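PDB 4FDB: probable primosomal replication protein n from Ralstonia solanacearum, which probably acts in the restart of stalled replication forks, binding single-stranded DNA as a homodimer and aiding assembly of the PriA-containing primosome. Local coordinates for residues E15-T20 with K57-L62. The protein carries 3 engineered substitutions. Sequence-based numbering, arbitrary orientation.
Sequences EVMRYT and KMASVL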
loop_
_atom_site.group_PDB
_atom_site.type_symbol
_atom_site.label_atom_id
_atom_site.label_comp_id
_atom_site.label_asym_id
_atom_site.label_seq_id
_atom_site.Cartn_x
_atom_site.Cartn_y
_atom_site.Cartn_z
ATOM N N GLU A 15 -3.363 8.621 17.518
ATOM C CA GLU A 15 -2.511 8.923 18.652
ATOM C C GLU A 15 -2.447 10.422 18.878
ATOM O O GLU A 15 -2.769 11.206 17.984
ATOM C CB GLU A 15 -1.097 8.407 18.386
ATOM C CG GLU A 15 -1.019 6.925 18.071
ATOM C CD GLU A 15 -1.445 6.065 19.239
ATOM O OE1 GLU A 15 -1.183 6.464 20.393
ATOM O OE2 GLU A 15 -2.047 4.995 19.011
ATOM N N VAL A 16 -2.020 10.814 20.074
ATOM C CA VAL A 16 -1.829 12.221 20.396
ATOM C C VAL A 16 -0.786 12.757 19.423
ATOM O O VAL A 16 0.137 12.044 19.070
ATOM C CB VAL A 16 -1.332 12.394 21.842
ATOM C CG1 VAL A 16 -0.963 13.840 22.127
ATOM C CG2 VAL A 16 -2.400 11.930 22.822
HETATM N N MSE A 17 -0.966 13.992 18.968
HETATM C CA MSE A 17 -0.012 14.636 18.072
HETATM C C MSE A 17 1.381 14.690 18.689
HETATM O O MSE A 17 1.538 14.991 19.878
HETATM C CB MSE A 17 -0.494 16.054 17.767
HETATM C CG MSE A 17 0.411 16.876 16.877
HETATM SE SE MSE A 17 -0.467 18.592 16.508
HETATM C CE MSE A 17 -1.870 17.901 15.339
ATOM N N ARG A 18 2.387 14.389 17.872
ATOM C CA ARG A 18 3.787 14.518 18.260
ATOM C C ARG A 18 4.493 15.359 17.197
ATOM O O ARG A 18 3.887 15.730 16.195
ATOM C CB ARG A 18 4.447 13.141 18.369
ATOM C CG ARG A 18 4.465 12.363 17.070
ATOM C CD ARG A 18 5.067 10.980 17.277
ATOM N NE ARG A 18 4.946 10.149 16.087
ATOM C CZ ARG A 18 5.865 10.072 15.131
ATOM N NH1 ARG A 18 6.977 10.789 15.218
ATOM N NH2 ARG A 18 5.675 9.279 14.085
ATOM N N TYR A 19 5.765 15.666 17.418
ATOM C CA TYR A 19 6.479 16.565 16.527
ATOM C C TYR A 19 7.840 15.991 16.178
ATOM O O TYR A 19 8.490 15.373 17.018
ATOM C CB TYR A 19 6.651 17.941 17.179
ATOM C CG TYR A 19 5.331 18.562 17.566
ATOM C CD1 TYR A 19 4.734 19.531 16.768
ATOM C CD2 TYR A 19 4.664 18.153 18.712
ATOM C CE1 TYR A 19 3.506 20.081 17.111
ATOM C CE2 TYR A 19 3.439 18.692 19.058
ATOM C CZ TYR A 19 2.868 19.653 18.257
ATOM O OH TYR A 19 1.651 20.184 18.618
ATOM N N THR A 20 8.252 16.189 14.932
ATOM C CA THR A 20 9.632 15.908 14.541
ATOM C C THR A 20 10.560 16.929 15.189
ATOM O O THR A 20 10.113 17.956 15.704
ATOM C CB THR A 20 9.817 16.005 13.016
ATOM O OG1 THR A 20 9.773 17.384 12.622
ATOM C CG2 THR A 20 8.762 15.206 12.285
ATOM N N LYS A 57 0.157 20.013 7.702
ATOM C CA LYS A 57 -1.269 20.337 7.710
ATOM C C LYS A 57 -2.126 19.075 7.815
ATOM O O LYS A 57 -3.196 19.086 8.416
ATOM C CB LYS A 57 -1.660 21.151 6.479
ATOM C CG LYS A 57 -3.121 21.584 6.496
ATOM C CD LYS A 57 -3.406 22.703 5.515
ATOM C CE LYS A 57 -4.906 22.968 5.428
ATOM N NZ LYS A 57 -5.549 23.028 6.776
HETATM N N MSE A 58 -1.643 17.975 7.255
HETATM C CA MSE A 58 -2.403 16.730 7.316
HETATM C C MSE A 58 -2.511 16.195 8.752
HETATM O O MSE A 58 -3.497 15.544 9.108
HETATM C CB MSE A 58 -1.785 15.686 6.383
HETATM C CG MSE A 58 -2.721 14.559 6.012
HETATM SE SE MSE A 58 -4.289 15.242 5.035
HETATM C CE MSE A 58 -3.378 16.439 3.812
ATOM N N ALA A 59 -1.520 16.497 9.588
ATOM C CA ALA A 59 -1.597 16.134 11.001
ATOM C C ALA A 59 -2.745 16.913 11.644
ATOM O O ALA A 59 -3.573 16.351 12.368
ATOM C CB ALA A 59 -0.278 16.452 11.718
ATOM N N SER A 60 -2.786 18.214 11.372
ATOM C CA SER A 60 -3.843 19.072 11.908
ATOM C C SER A 60 -5.225 18.579 11.479
ATOM O O SER A 60 -6.177 18.575 12.270
ATOM C CB SER A 60 -3.649 20.504 11.430
ATOM O OG SER A 60 -2.427 21.041 11.912
ATOM N N VAL A 61 -5.328 18.171 10.221
ATOM C CA VAL A 61 -6.589 17.673 9.691
ATOM C C VAL A 61 -7.025 16.398 10.410
ATOM O O VAL A 61 -8.173 16.285 10.832
ATOM C CB VAL A 61 -6.506 17.408 8.175
ATOM C CG1 VAL A 61 -7.750 16.645 7.697
ATOM C CG2 VAL A 61 -6.338 18.722 7.410
ATOM N N LEU A 62 -6.109 15.451 10.562
ATOM C CA LEU A 62 -6.434 14.178 11.212
ATOM C C LEU A 62 -6.783 14.383 12.672
ATOM O O LEU A 62 -7.645 13.690 13.218
ATOM C CB LEU A 62 -5.263 13.197 11.115
ATOM C CG LEU A 62 -5.044 12.484 9.789
ATOM C CD1 LEU A 62 -3.737 11.710 9.851
ATOM C CD2 LEU A 62 -6.220 11.560 9.506
#
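The peptide group joining Ala59 to Ser60 turns one flat face to the end of Met17, a selenomethionine. Its methyl carbon CE stands over that face, 3.8 Å from Ala59 O and 4.1 Å from Ser60 N, so it covers the amide from above. A second flat group, the phenol of Tyr19, meets the same residue within 15-20: the Met17 selenium SE lies 3.4 Å from Tyr19 OH, displaced from the ring plane on one face at the hydroxyl end. At the flank of the peptide, Met17 CE also rests 4.2 Å from Ala59 CB, the one apolar side-chain pair between the two segments. Ser60 contributes mainly its backbone.

This is a clear example of one selenoether side chain reaching from 15-20 to helix 57-62. Met17 is extended as far as SE, with CG anti to the backbone N (chi1 178°), then bent at chi3 (-71°), which places the terminal methyl over the helix backbone. No hydrogen bond crosses, and the two segments bury just 84 Å² between them. Contact is therefore purely van der Waals. Pro25 of strand 25-37 touches both Met17 and Ala59, closing the cluster from a third element, while Met58 and Leu62 pack against strand 87-96. A short helix following the third strand and set against the sheet, here meeting the C-terminal end of strand 3-19, is characteristic of the OB fold of single-strand-binding proteins, to which the PriB family belongs.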